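Local coordinates for protein yersinopine synthase (Yersinia pestis, PDB 6C4M) that catalyses the NADPH-dependent reductive condensation of pyruvate with an amino acid-derived intermediate, the last step in making the metallophore yersinopine, at residues H260-L265 against V402-V407; D299-L303 against T426-L430; L265-L270 against R433-A437; H408-T412 against D457-A463; R252-Y258 against I319-L325. All blocks are in the same frame, centred on the assembly; numbering follows the deposited sequence.

Overall arrangement
Following the chain from its N terminus, the first half of every contact falls between helix 255-264 with its lead-in and helix 401-419. Contact 5 closes first, bringing 319-325 back to 252-258. Contact 1 (260-265 with 402-407) opens before that loop is complete, so the two cross; contact 5 also crosses contacts 2 and 3. Contact 3, which shares Leu-265 with contact 1, runs to 433-437 and encloses contact 2 (299-303 with 426-430); both cross contact 1. Contact 4 opens after contacts 1 and 5 have closed and crosses contacts 2 and 3. Together they tie helices 255-264, 267-274, 294-313, 321-329, 401-419, 425-445 and C-terminal 459-471 into one helical body beside the bound NADP.

Contact 1 of 5, residues H260-L265 against V402-V407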
# COMPACT_ATOMS: atom_id res chain seq x y z
N HIS A 260 12.38 -13.28 3.51
CA HIS A 260 13.54 -12.71 2.82
C HIS A 260 13.67 -13.15 1.38
O HIS A 260 13.96 -12.28 0.53
CB HIS A 260 14.82 -13.03 3.60
CG HIS A 260 15.05 -12.10 4.74
ND1 HIS A 260 16.22 -12.07 5.47
CD2 HIS A 260 14.23 -11.19 5.31
CE1 HIS A 260 16.11 -11.16 6.43
NE2 HIS A 260 14.91 -10.62 6.36
N PRO A 261 13.57 -14.42 1.01
CA PRO A 261 13.92 -14.77 -0.38
C PRO A 261 13.02 -14.09 -1.39
O PRO A 261 13.51 -13.58 -2.42
CB PRO A 261 13.79 -16.30 -0.41
CG PRO A 261 14.16 -16.71 1.02
CD PRO A 261 13.47 -15.63 1.86
N PRO A 262 11.71 -14.00 -1.16
CA PRO A 262 10.86 -13.32 -2.17
C PRO A 262 11.18 -11.84 -2.32
O PRO A 262 11.16 -11.31 -3.45
CB PRO A 262 9.44 -13.54 -1.63
CG PRO A 262 9.55 -14.76 -0.80
CD PRO A 262 10.90 -14.68 -0.15
N LEU A 263 11.46 -11.16 -1.21
CA LEU A 263 11.77 -9.74 -1.24
C LEU A 263 13.19 -9.49 -1.73
O LEU A 263 13.42 -8.64 -2.59
CB LEU A 263 11.60 -9.14 0.16
CG LEU A 263 10.25 -8.53 0.53
CD1 LEU A 263 9.10 -9.35 -0.02
CD2 LEU A 263 10.16 -8.39 2.04
N ALA A 264 14.15 -10.23 -1.18
CA ALA A 264 15.56 -9.95 -1.43
C ALA A 264 15.99 -10.43 -2.81
O ALA A 264 16.99 -9.94 -3.35
CB ALA A 264 16.44 -10.60 -0.35
N LEU A 265 15.32 -11.44 -3.34
CA LEU A 265 15.69 -12.06 -4.61
C LEU A 265 14.75 -11.65 -5.74
O LEU A 265 14.83 -12.21 -6.84
CB LEU A 265 15.73 -13.58 -4.45
CG LEU A 265 16.62 -14.16 -3.34
CD1 LEU A 265 16.64 -15.68 -3.46
CD2 LEU A 265 18.06 -13.61 -3.40
N VAL A 402 22.15 -10.06 3.86
CA VAL A 402 20.96 -10.22 3.04
C VAL A 402 21.36 -9.92 1.60
O VAL A 402 21.74 -8.77 1.30
CB VAL A 402 19.80 -9.32 3.52
CG1 VAL A 402 18.62 -9.45 2.60
CG2 VAL A 402 19.41 -9.71 4.97
N PRO A 403 21.31 -10.90 0.67
CA PRO A 403 20.72 -12.25 0.68
C PRO A 403 21.67 -13.44 0.89
O PRO A 403 21.22 -14.59 0.75
CB PRO A 403 20.14 -12.34 -0.72
CG PRO A 403 21.26 -11.68 -1.57
CD PRO A 403 21.79 -10.54 -0.67
N LEU A 404 22.94 -13.19 1.19
CA LEU A 404 23.91 -14.29 1.23
C LEU A 404 23.46 -15.41 2.17
O LEU A 404 23.49 -16.60 1.81
CB LEU A 404 25.29 -13.76 1.64
CG LEU A 404 26.40 -14.82 1.71
CD1 LEU A 404 26.62 -15.45 0.36
CD2 LEU A 404 27.66 -14.18 2.22
N GLU A 405 23.06 -15.04 3.39
CA GLU A 405 22.59 -16.04 4.37
C GLU A 405 21.34 -16.76 3.86
O GLU A 405 21.21 -17.98 4.00
CB GLU A 405 22.32 -15.36 5.71
CG GLU A 405 23.59 -14.90 6.50
CD GLU A 405 23.24 -14.06 7.74
OE1 GLU A 405 22.08 -14.14 8.22
OE2 GLU A 405 24.12 -13.31 8.23
N ASP A 406 20.44 -16.00 3.21
CA ASP A 406 19.15 -16.54 2.77
C ASP A 406 19.34 -17.48 1.59
O ASP A 406 18.66 -18.50 1.48
CB ASP A 406 18.21 -15.38 2.39
CG ASP A 406 18.13 -14.32 3.50
OD1 ASP A 406 17.38 -14.51 4.50
OD2 ASP A 406 18.86 -13.33 3.40
N VAL A 407 20.27 -17.15 0.71
CA VAL A 407 20.57 -18.05 -0.39
C VAL A 407 21.12 -19.37 0.13
O VAL A 407 20.68 -20.45 -0.27
CB VAL A 407 21.52 -17.35 -1.37
CG1 VAL A 407 22.03 -18.31 -2.39
CG2 VAL A 407 20.72 -16.19 -2.06
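Polar contact here rests on one pair, His-260 and Asp-406. ND1 of His-260 donates to OD1 of Asp-406 over 2.9 Å, and the 136° angle at the hydrogen shows a bent bond. The acceptor lies close to the imidazole plane, at the ring edge, while the donor reaches OD1 from its syn side but clearly out of the carboxylate plane. Ring and carboxylate are turned 69° from each other. The CG of Asp-406 stands anti to its own carbonyl carbon (chi1 -51°), which carries the carboxylate up beside the ring. The ND1 bond restrains ring rotation, and NE2 lies on the far side of the ring from Asp-406.

Apolar packing fills the rest. Val-402 straddles two residues of the other helix: its CG2 lies 3.9 Å from CE1 of His-260, and its CG1 is 3.8 Å from CB of Ala-264. CD2 of Leu-265 adds contacts to CB of Pro-403 at 3.6 Å and CG2 of Val-407 at 3.9 Å. Pro-403, preceded by a cis peptide, is also touched by Ala-264.

The short helical segments run roughly antiparallel, with axes 9.9 Å apart. His-260 is the inferred proton donor/acceptor, and its side chain is about 7 Å from the bound NADP, so this His-carboxylate hydrogen bond belongs to the probable catalytic site of the opine dehydrogenase.

Contact 2 of 5, residues D299-L303 against T426-L430; sequences DLAGL and TAQRL
Asp-299, Thr-426 and Leu-303 bury the most surface in this crossing of helices 294-313 and 425-445. Arg-429 grips Asp-299 side-on in a salt bridge: NH2 (2.8 Å) and NE (3.1 Å) of Arg-429 both donate to the single oxygen OD1 of Asp-299. OD1 lies in the guanidinium plane, and the two donors reach it from the same face of the carboxylate. A bend at chi3 (78°) of Arg-429 turns its head back to the aspartate.

Thr-426 packs against backbone. Its CG2 lies 3.3 Å from the carbonyl O of Asp-299, and its OG1 is 3.4 Å from C of Gly-302. Lacking a side chain, Gly-302 lets the threonine sit directly on the helix, where the CA atoms of Leu-303 and Thr-426 come within 5.3 Å. A water bonded to OG1 of Thr-426 also donates, weakly, to O of Gly-302.

Leu-303 splits its two methyls: CD1 rests 3.9 Å from CB of Ala-427, and CD2 meets CD1 of Leu-430 at 4.1 Å.

The axes of helical segments 299-303 and 426-430 make an angle of 128°. Helix 255-264 borders the contact through Pro-261, which touches Leu-303 and Leu-430, while helix 401-419 packs Leu-410 against Leu-303 and Ala-427.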
# COMPACT_ATOMS: atom_id res chain seq x y z
N ASP A 299 5.42 -14.98 -5.16
CA ASP A 299 6.56 -15.82 -4.76
C ASP A 299 6.55 -16.10 -3.26
O ASP A 299 6.98 -17.18 -2.82
CB ASP A 299 7.91 -15.17 -5.11
CG ASP A 299 8.23 -15.20 -6.61
OD1 ASP A 299 7.62 -15.99 -7.36
OD2 ASP A 299 9.16 -14.47 -7.01
N LEU A 300 6.09 -15.15 -2.44
CA LEU A 300 6.00 -15.37 -1.02
C LEU A 300 5.02 -16.50 -0.72
O LEU A 300 5.31 -17.43 0.04
CB LEU A 300 5.60 -14.08 -0.32
CG LEU A 300 5.35 -14.10 1.20
CD1 LEU A 300 6.53 -14.61 1.90
CD2 LEU A 300 5.01 -12.71 1.70
N ALA A 301 3.84 -16.44 -1.34
CA ALA A 301 2.86 -17.49 -1.14
C ALA A 301 3.35 -18.82 -1.71
O ALA A 301 3.13 -19.87 -1.10
CB ALA A 301 1.55 -17.07 -1.80
N GLY A 302 3.96 -18.81 -2.90
CA GLY A 302 4.42 -20.06 -3.50
C GLY A 302 5.55 -20.72 -2.72
O GLY A 302 5.61 -21.96 -2.62
N LEU A 303 6.47 -19.92 -2.18
CA LEU A 303 7.54 -20.51 -1.36
C LEU A 303 6.99 -21.14 -0.07
O LEU A 303 7.45 -22.21 0.35
CB LEU A 303 8.58 -19.43 -1.05
CG LEU A 303 9.79 -19.83 -0.18
CD1 LEU A 303 10.58 -20.92 -0.87
CD2 LEU A 303 10.66 -18.64 0.13
N THR A 426 8.89 -22.57 -6.61
CA THR A 426 9.18 -21.17 -6.31
C THR A 426 10.59 -21.01 -5.79
O THR A 426 11.33 -20.12 -6.23
CB THR A 426 8.15 -20.62 -5.33
OG1 THR A 426 6.86 -20.79 -5.90
CG2 THR A 426 8.36 -19.16 -5.08
N ALA A 427 11.01 -21.89 -4.86
CA ALA A 427 12.40 -21.90 -4.41
C ALA A 427 13.37 -22.04 -5.59
O ALA A 427 14.40 -21.37 -5.64
CB ALA A 427 12.63 -23.02 -3.41
N GLN A 428 13.05 -22.91 -6.53
CA GLN A 428 13.93 -23.13 -7.67
C GLN A 428 14.01 -21.88 -8.55
O GLN A 428 15.10 -21.46 -8.96
CB GLN A 428 13.43 -24.35 -8.44
CG GLN A 428 14.19 -24.77 -9.65
CD GLN A 428 13.60 -26.05 -10.22
OE1 GLN A 428 13.18 -26.94 -9.47
NE2 GLN A 428 13.54 -26.13 -11.54
N ARG A 429 12.86 -21.24 -8.79
CA ARG A 429 12.84 -20.03 -9.60
C ARG A 429 13.64 -18.92 -8.93
O ARG A 429 14.45 -18.25 -9.59
CB ARG A 429 11.38 -19.61 -9.88
CG ARG A 429 11.17 -18.13 -10.22
CD ARG A 429 9.72 -17.78 -10.78
NE ARG A 429 8.69 -17.71 -9.74
CZ ARG A 429 7.88 -18.71 -9.37
NH1 ARG A 429 7.93 -19.89 -9.97
NH2 ARG A 429 6.99 -18.51 -8.40
N LEU A 430 13.46 -18.77 -7.62
CA LEU A 430 14.18 -17.75 -6.86
C LEU A 430 15.68 -17.96 -6.90
O LEU A 430 16.45 -17.00 -7.02
CB LEU A 430 13.70 -17.75 -5.41
CG LEU A 430 12.29 -17.32 -5.07
CD1 LEU A 430 11.92 -17.54 -3.60
CD2 LEU A 430 12.14 -15.85 -5.43
O HOH W 1 5.48 -23.12 -5.82

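Contact 3 of 5, residues L265-L270 against R433-A437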
# COMPACT_ATOMS: atom_id res chain seq x y z
N LEU A 265 15.32 -11.44 -3.34
CA LEU A 265 15.69 -12.06 -4.61
C LEU A 265 14.75 -11.65 -5.74
O LEU A 265 14.83 -12.21 -6.84
CB LEU A 265 15.73 -13.58 -4.45
CG LEU A 265 16.62 -14.16 -3.34
CD1 LEU A 265 16.64 -15.68 -3.46
CD2 LEU A 265 18.06 -13.61 -3.40
N ALA A 266 13.87 -10.70 -5.50
CA ALA A 266 13.12 -10.10 -6.60
C ALA A 266 14.06 -9.47 -7.62
O ALA A 266 15.13 -8.95 -7.28
CB ALA A 266 12.17 -9.05 -6.05
N ASP A 267 13.66 -9.51 -8.89
CA ASP A 267 14.48 -8.91 -9.94
C ASP A 267 14.95 -7.51 -9.55
O ASP A 267 16.14 -7.19 -9.65
CB ASP A 267 13.70 -8.85 -11.26
CG ASP A 267 13.56 -10.21 -11.94
OD1 ASP A 267 14.57 -10.83 -12.35
OD2 ASP A 267 12.41 -10.67 -12.06
N THR A 268 14.04 -6.65 -9.09
CA THR A 268 14.45 -5.27 -8.84
C THR A 268 15.36 -5.18 -7.64
O THR A 268 16.19 -4.26 -7.56
CB THR A 268 13.23 -4.36 -8.66
OG1 THR A 268 12.35 -4.95 -7.71
CG2 THR A 268 12.48 -4.19 -9.97
N THR A 269 15.26 -6.13 -6.71
CA THR A 269 16.15 -6.08 -5.55
C THR A 269 17.52 -6.59 -5.91
O THR A 269 18.53 -6.01 -5.51
CB THR A 269 15.57 -6.89 -4.40
OG1 THR A 269 14.34 -6.32 -4.00
CG2 THR A 269 16.51 -6.84 -3.21
N LEU A 270 17.58 -7.67 -6.70
CA LEU A 270 18.86 -8.16 -7.19
C LEU A 270 19.58 -7.09 -8.02
O LEU A 270 20.81 -6.97 -7.96
CB LEU A 270 18.65 -9.42 -8.03
CG LEU A 270 18.09 -10.64 -7.29
CD1 LEU A 270 17.88 -11.78 -8.29
CD2 LEU A 270 19.02 -11.08 -6.24
N ARG A 433 17.13 -17.32 -10.43
CA ARG A 433 17.22 -15.90 -10.72
C ARG A 433 18.43 -15.29 -10.04
O ARG A 433 19.20 -14.55 -10.65
CB ARG A 433 15.92 -15.21 -10.27
CG ARG A 433 15.80 -13.75 -10.62
CD ARG A 433 14.64 -13.07 -9.86
NE ARG A 433 13.31 -13.58 -10.20
CZ ARG A 433 12.30 -13.67 -9.33
NH1 ARG A 433 12.48 -13.27 -8.09
NH2 ARG A 433 11.10 -14.14 -9.70
N PHE A 434 18.62 -15.62 -8.75
CA PHE A 434 19.80 -15.15 -8.02
C PHE A 434 21.10 -15.61 -8.70
O PHE A 434 22.03 -14.80 -8.91
CB PHE A 434 19.80 -15.69 -6.57
CG PHE A 434 21.10 -15.44 -5.89
CD1 PHE A 434 21.38 -14.17 -5.41
CD2 PHE A 434 22.07 -16.43 -5.79
CE1 PHE A 434 22.58 -13.90 -4.80
CE2 PHE A 434 23.28 -16.17 -5.17
CZ PHE A 434 23.54 -14.89 -4.69
N GLN A 435 21.20 -16.90 -9.00
CA GLN A 435 22.44 -17.44 -9.55
C GLN A 435 22.80 -16.78 -10.88
O GLN A 435 23.97 -16.48 -11.14
CB GLN A 435 22.33 -18.96 -9.71
CG GLN A 435 23.64 -19.75 -9.77
CD GLN A 435 24.64 -19.41 -8.66
OE1 GLN A 435 24.29 -19.31 -7.48
NE2 GLN A 435 25.89 -19.22 -9.06
N GLN A 436 21.81 -16.53 -11.74
CA GLN A 436 22.09 -15.87 -13.02
C GLN A 436 22.58 -14.44 -12.81
O GLN A 436 23.54 -14.01 -13.46
CB GLN A 436 20.86 -15.89 -13.90
CG GLN A 436 21.07 -15.20 -15.25
CD GLN A 436 19.93 -15.48 -16.17
OE1 GLN A 436 18.85 -14.92 -16.01
NE2 GLN A 436 20.13 -16.40 -17.11
N ALA A 437 21.96 -13.70 -11.89
CA ALA A 437 22.42 -12.35 -11.57
C ALA A 437 23.81 -12.36 -10.95
O ALA A 437 24.63 -11.46 -11.22
CB ALA A 437 21.43 -11.68 -10.61
O HOH W 2 12.57 -13.20 -12.94
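The carbonyl oxygen of Leu-265 receives NH1 of Arg-433 in a nearly straight hydrogen bond of 2.9 Å, with 165° at the hydrogen. The oxygen sits exactly at the edge of the guanidinium, in its plane. Seen from the carbonyl, however, the donor stands above the peptide plane, 42° out of it, and thus misses the lone-pair directions. The acceptor belongs to the residue where the chain leaves helix 255-264, just ahead of helix 267-274, whose N-cap position is taken by Ala-266.

Asp-267 meets the same arginine differently. Its OD2 lies over one guanidinium face, 3.6 Å from NE of Arg-433, and no N-H points at it; the attraction is one of charge alone. A water completes the link in bonded form, donating to OD2 of Asp-267 (2.7 Å) and accepting from NE of Arg-433 (2.9 Å). Arg-433 reaches this place with CG anti to the backbone N (chi1 -175°) and a bend at chi3.

Beneath the polar head, Leu-270 crosses the arginine's aliphatic part at a slant, its CD1 3.7 Å from CG of Arg-433. The other branch, CD2, meets the edge of the Phe-434 ring at 4.0 Å from CD1. Ala-437 flanks Leu-270 on the next turn, and CD2 of Leu-265 approaches CD1 of Phe-434 obliquely, at 3.9 Å.

A weak, long ion pair from NH2 of Arg-433 to Asp-299 adds a second acid. The chemistry implies that one arginine holds the turn through one direct N-H bond at its edge and one water-mediated link, while the nearby carboxylates probably help stabilise its positive charge.

Contact 4 of 5, residues H408-T412 against D457-A463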
# COMPACT_ATOMS: atom_id res chain seq x y z
N HIS A 408 22.08 -19.30 1.06
CA HIS A 408 22.61 -20.53 1.64
C HIS A 408 21.51 -21.36 2.31
O HIS A 408 21.37 -22.56 2.05
CB HIS A 408 23.70 -20.19 2.66
CG HIS A 408 24.95 -19.64 2.07
ND1 HIS A 408 25.83 -18.89 2.80
CD2 HIS A 408 25.48 -19.73 0.82
CE1 HIS A 408 26.85 -18.54 2.04
NE2 HIS A 408 26.65 -19.02 0.83
N LYS A 409 20.68 -20.72 3.12
CA LYS A 409 19.66 -21.49 3.84
C LYS A 409 18.69 -22.15 2.88
O LYS A 409 18.29 -23.31 3.08
CB LYS A 409 18.92 -20.60 4.82
CG LYS A 409 19.74 -20.18 6.05
CD LYS A 409 18.97 -19.09 6.79
CE LYS A 409 19.80 -18.39 7.84
NZ LYS A 409 19.00 -17.35 8.56
N LEU A 410 18.29 -21.43 1.83
CA LEU A 410 17.31 -21.98 0.91
C LEU A 410 17.94 -23.00 -0.01
O LEU A 410 17.31 -24.02 -0.33
CB LEU A 410 16.64 -20.83 0.12
CG LEU A 410 15.63 -21.23 -0.93
CD1 LEU A 410 14.51 -21.99 -0.26
CD2 LEU A 410 15.10 -19.96 -1.61
N ARG A 411 19.18 -22.78 -0.45
CA ARG A 411 19.83 -23.78 -1.29
C ARG A 411 19.97 -25.11 -0.56
O ARG A 411 19.73 -26.18 -1.14
CB ARG A 411 21.20 -23.31 -1.76
CG ARG A 411 21.97 -24.38 -2.59
CD ARG A 411 23.22 -23.81 -3.24
NE ARG A 411 22.89 -22.59 -3.99
CZ ARG A 411 23.72 -21.96 -4.80
NH1 ARG A 411 24.94 -22.45 -4.98
NH2 ARG A 411 23.32 -20.85 -5.44
N THR A 412 20.38 -25.07 0.71
CA THR A 412 20.48 -26.31 1.47
C THR A 412 19.16 -27.06 1.44
O THR A 412 19.12 -28.27 1.16
CB THR A 412 20.93 -26.03 2.91
OG1 THR A 412 22.29 -25.52 2.92
CG2 THR A 412 20.90 -27.33 3.75
N ASP A 457 29.99 -22.76 -1.86
CA ASP A 457 29.43 -22.91 -0.53
C ASP A 457 29.45 -24.39 -0.20
O ASP A 457 29.72 -25.23 -1.06
CB ASP A 457 28.00 -22.36 -0.49
CG ASP A 457 27.08 -23.07 -1.46
OD1 ASP A 457 26.93 -24.31 -1.39
OD2 ASP A 457 26.48 -22.38 -2.30
N ASP A 458 29.10 -24.71 1.04
CA ASP A 458 29.01 -26.10 1.48
C ASP A 458 27.57 -26.50 1.79
O ASP A 458 27.32 -27.26 2.73
CB ASP A 458 29.93 -26.41 2.67
CG ASP A 458 29.98 -25.30 3.71
OD1 ASP A 458 28.91 -24.80 4.12
OD2 ASP A 458 31.12 -24.98 4.16
N CYS A 459 26.63 -26.00 0.98
CA CYS A 459 25.23 -26.39 1.13
C CYS A 459 25.02 -27.85 0.74
O CYS A 459 24.17 -28.53 1.32
CB CYS A 459 24.31 -25.50 0.27
SG CYS A 459 24.42 -23.76 0.72
N ASP A 460 25.79 -28.35 -0.23
CA ASP A 460 25.65 -29.74 -0.65
C ASP A 460 25.95 -30.70 0.50
O ASP A 460 25.17 -31.61 0.79
CB ASP A 460 26.54 -30.04 -1.87
CG ASP A 460 27.98 -29.51 -1.72
OD1 ASP A 460 28.41 -29.14 -0.61
OD2 ASP A 460 28.72 -29.49 -2.75
N ARG A 461 27.06 -30.49 1.20
CA ARG A 461 27.41 -31.40 2.28
C ARG A 461 26.36 -31.32 3.39
O ARG A 461 25.99 -32.33 3.99
CB ARG A 461 28.81 -31.07 2.80
CG ARG A 461 29.31 -31.95 3.93
CD ARG A 461 29.54 -33.42 3.52
NE ARG A 461 29.72 -34.25 4.72
CZ ARG A 461 29.38 -35.54 4.81
NH1 ARG A 461 28.85 -36.17 3.76
NH2 ARG A 461 29.59 -36.19 5.96
N GLN A 462 25.84 -30.12 3.65
CA GLN A 462 24.85 -29.96 4.71
C GLN A 462 23.57 -30.71 4.39
O GLN A 462 23.01 -31.42 5.25
CB GLN A 462 24.58 -28.47 4.92
CG GLN A 462 25.74 -27.77 5.55
CD GLN A 462 25.44 -26.33 5.93
OE1 GLN A 462 24.54 -26.05 6.72
NE2 GLN A 462 26.22 -25.42 5.38
N ALA A 463 23.06 -30.54 3.17
CA ALA A 463 21.84 -31.24 2.78
C ALA A 463 22.02 -32.74 2.93
O ALA A 463 21.11 -33.45 3.39
CB ALA A 463 21.43 -30.89 1.34
O HOH W 3 23.20 -23.78 4.68
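His-408 opens the first segment beside Asp-457 and Cys-459. Its NE2 lies 3.8 Å from CB of Asp-457, the two side chains passing in opposite directions, and SG of Cys-459 approaches the imidazole obliquely, 5.0 Å from the ring centroid and 55° off its normal. The polar bond of this histidine goes elsewhere, from ND1 to Asp-115.

Arg-411 comes next, one turn on. Its CG packs 3.9 Å from CB of Cys-459, and a bend at chi3 (-52°) brings NH1 to 3.1 Å from OD2 of Asp-457 in a salt bridge. The carboxylate is turned 72° from the guanidinium and approaches it obliquely, so the pairing is not a flat two-pronged one. NH2 of Arg-411 is bound to Gln-435 on helix 425-445.

Thr-412 closes the segment at the tightest backbone approach, with CA atoms of Thr-412 and Cys-459 4.8 Å apart. OG1 of Thr-412 lies 3.3 Å from CB of Cys-459, while CG2 faces CB of Gln-462. A water held by OG1 also donates weakly to OE1 of Gln-462. CB of Ala-463 packs against the carbonyl O of Thr-412.

The other carboxylate oxygen of Asp-457, OD1, accepts from the backbone N of Cys-459 at 2.9 Å. This is an Asx turn leading into helix 459-471, here combined with a salt bridge from the same aspartate, in the loop before that helix, to Arg-411 on helix 401-419.

Contact 5 of 5, residues R252-Y258 against I319-L325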
# COMPACT_ATOMS: atom_id res chain seq x y z
N ARG A 252 10.52 -24.49 11.83
CA ARG A 252 9.53 -24.07 10.87
C ARG A 252 9.00 -22.68 11.17
O ARG A 252 8.44 -22.05 10.27
CB ARG A 252 8.40 -25.09 10.82
CG ARG A 252 7.57 -25.16 12.10
CD ARG A 252 6.46 -26.19 11.98
NE ARG A 252 5.80 -26.37 13.28
CZ ARG A 252 4.49 -26.52 13.46
NH1 ARG A 252 3.65 -26.55 12.43
NH2 ARG A 252 4.01 -26.65 14.70
N PHE A 253 9.18 -22.17 12.39
CA PHE A 253 8.79 -20.82 12.75
C PHE A 253 9.92 -19.79 12.59
O PHE A 253 9.96 -18.79 13.33
CB PHE A 253 8.26 -20.81 14.20
CG PHE A 253 6.97 -21.55 14.35
CD1 PHE A 253 5.80 -20.98 13.91
CD2 PHE A 253 6.93 -22.80 14.93
CE1 PHE A 253 4.59 -21.64 14.04
CE2 PHE A 253 5.73 -23.48 15.06
CZ PHE A 253 4.56 -22.90 14.62
N SER A 254 10.83 -19.98 11.62
CA SER A 254 11.85 -18.98 11.30
C SER A 254 11.31 -18.02 10.23
O SER A 254 11.31 -18.34 9.04
CB SER A 254 13.14 -19.64 10.81
OG SER A 254 13.59 -20.61 11.75
N ILE A 255 10.93 -16.80 10.63
CA ILE A 255 10.26 -15.89 9.71
C ILE A 255 11.11 -15.62 8.46
O ILE A 255 10.58 -15.54 7.35
CB ILE A 255 9.91 -14.58 10.44
CG1 ILE A 255 9.11 -13.64 9.50
CG2 ILE A 255 11.17 -13.91 10.97
CD1 ILE A 255 8.65 -12.38 10.16
N THR A 256 12.44 -15.45 8.63
CA THR A 256 13.26 -14.98 7.51
C THR A 256 13.33 -16.00 6.40
O THR A 256 13.54 -15.62 5.25
CB THR A 256 14.68 -14.62 7.95
OG1 THR A 256 15.33 -15.79 8.47
CG2 THR A 256 14.65 -13.50 8.99
N ASN A 257 13.15 -17.28 6.68
CA ASN A 257 13.13 -18.25 5.59
C ASN A 257 11.95 -18.04 4.67
O ASN A 257 12.04 -18.38 3.48
CB ASN A 257 13.09 -19.68 6.13
CG ASN A 257 14.39 -20.08 6.85
OD1 ASN A 257 14.76 -19.47 7.85
ND2 ASN A 257 15.08 -21.09 6.32
N TYR A 258 10.84 -17.51 5.19
CA TYR A 258 9.64 -17.27 4.39
C TYR A 258 9.69 -15.93 3.67
O TYR A 258 9.27 -15.84 2.52
CB TYR A 258 8.39 -17.30 5.29
CG TYR A 258 8.12 -18.66 5.89
CD1 TYR A 258 7.40 -19.61 5.20
CD2 TYR A 258 8.62 -19.00 7.15
CE1 TYR A 258 7.15 -20.87 5.76
CE2 TYR A 258 8.39 -20.25 7.71
CZ TYR A 258 7.67 -21.19 7.00
OH TYR A 258 7.41 -22.45 7.53
N ILE A 319 3.18 -24.50 8.96
CA ILE A 319 2.61 -23.41 9.74
C ILE A 319 1.48 -22.73 8.96
O ILE A 319 1.32 -22.98 7.76
CB ILE A 319 3.69 -22.37 10.11
CG1 ILE A 319 4.10 -21.52 8.91
CG2 ILE A 319 4.92 -23.09 10.71
CD1 ILE A 319 5.10 -20.42 9.25
N ASN A 320 0.70 -21.91 9.66
CA ASN A 320 -0.18 -20.89 9.06
C ASN A 320 0.64 -19.61 8.92
O ASN A 320 0.86 -18.89 9.90
CB ASN A 320 -1.39 -20.67 9.95
CG ASN A 320 -2.34 -19.58 9.40
OD1 ASN A 320 -1.93 -18.72 8.62
ND2 ASN A 320 -3.60 -19.60 9.86
N LEU A 321 1.11 -19.33 7.70
CA LEU A 321 2.03 -18.22 7.49
C LEU A 321 1.43 -16.90 7.95
O LEU A 321 2.08 -16.13 8.68
CB LEU A 321 2.44 -18.15 6.02
CG LEU A 321 3.31 -16.93 5.67
CD1 LEU A 321 4.62 -16.92 6.46
CD2 LEU A 321 3.56 -16.91 4.17
N LEU A 322 0.20 -16.61 7.55
CA LEU A 322 -0.36 -15.30 7.85
C LEU A 322 -0.63 -15.14 9.36
O LEU A 322 -0.30 -14.11 9.95
CB LEU A 322 -1.62 -15.07 7.00
CG LEU A 322 -2.25 -13.68 7.14
CD1 LEU A 322 -1.26 -12.54 6.81
CD2 LEU A 322 -3.55 -13.53 6.32
N ARG A 323 -1.15 -16.19 10.01
CA ARG A 323 -1.29 -16.15 11.47
C ARG A 323 0.05 -15.94 12.16
O ARG A 323 0.15 -15.14 13.10
CB ARG A 323 -1.95 -17.44 12.00
CG ARG A 323 -2.26 -17.45 13.55
CD ARG A 323 -2.16 -18.86 14.19
NE ARG A 323 -0.82 -19.34 13.96
CZ ARG A 323 0.26 -18.90 14.59
NH1 ARG A 323 0.16 -18.00 15.57
NH2 ARG A 323 1.45 -19.39 14.24
N PHE A 324 1.09 -16.66 11.71
CA PHE A 324 2.43 -16.50 12.28
C PHE A 324 2.92 -15.06 12.11
O PHE A 324 3.39 -14.44 13.06
CB PHE A 324 3.39 -17.49 11.60
CG PHE A 324 4.84 -17.33 12.00
CD1 PHE A 324 5.26 -17.63 13.29
CD2 PHE A 324 5.79 -16.92 11.06
CE1 PHE A 324 6.61 -17.51 13.65
CE2 PHE A 324 7.13 -16.80 11.42
CZ PHE A 324 7.54 -17.11 12.71
N LEU A 325 2.85 -14.53 10.88
CA LEU A 325 3.30 -13.16 10.66
C LEU A 325 2.55 -12.17 11.53
O LEU A 325 3.15 -11.26 12.12
CB LEU A 325 3.12 -12.76 9.20
CG LEU A 325 3.89 -13.56 8.17
CD1 LEU A 325 3.45 -13.15 6.74
CD2 LEU A 325 5.39 -13.34 8.34
O HOH W 4 5.44 -24.07 7.04
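Ile-319 is wedged between three side chains of the 252-258 segment, and its atoms can be followed outward. CB lies 4.1 Å from CE1 of Phe-253. The CG2 branch then enters over one face of that ring, 4.0 Å from the centroid and 23° off the normal, a CH-pi contact; it also touches CG of Arg-252 at 3.6 Å. With chi1 at 74°, the CG1 branch lies between the backbone N and carbonyl carbon and heads instead for Tyr-258. CG1 of Ile-319 comes 3.7 Å from OH of Tyr-258, and the terminal CD1 reaches CZ of Tyr-258 at 3.5 Å. A water bridges the tyrosine hydroxyl to N of Ile-319.

CD1 of Phe-324 comes to the edge of the Phe-253 ring, whose face is met by Ile-319. The two rings are oblique, their planes 49° apart and centroids separated by 5.5 Å. The edge of Phe-324 also meets CA of Ile-255, whose CD1 lies 3.9 Å from CD2 of Leu-325. At the helix start, Asn-320 caps through OD1, which accepts from N of Arg-323.

The contact joins the entry to helix 255-264 with the start of helix 321-329. Helix 294-313 adjoins it through Leu-311 and Ala-304, helix 350-364 packs on Leu-325, and Phe-253 stacks on Tyr-214 of strand 203-217.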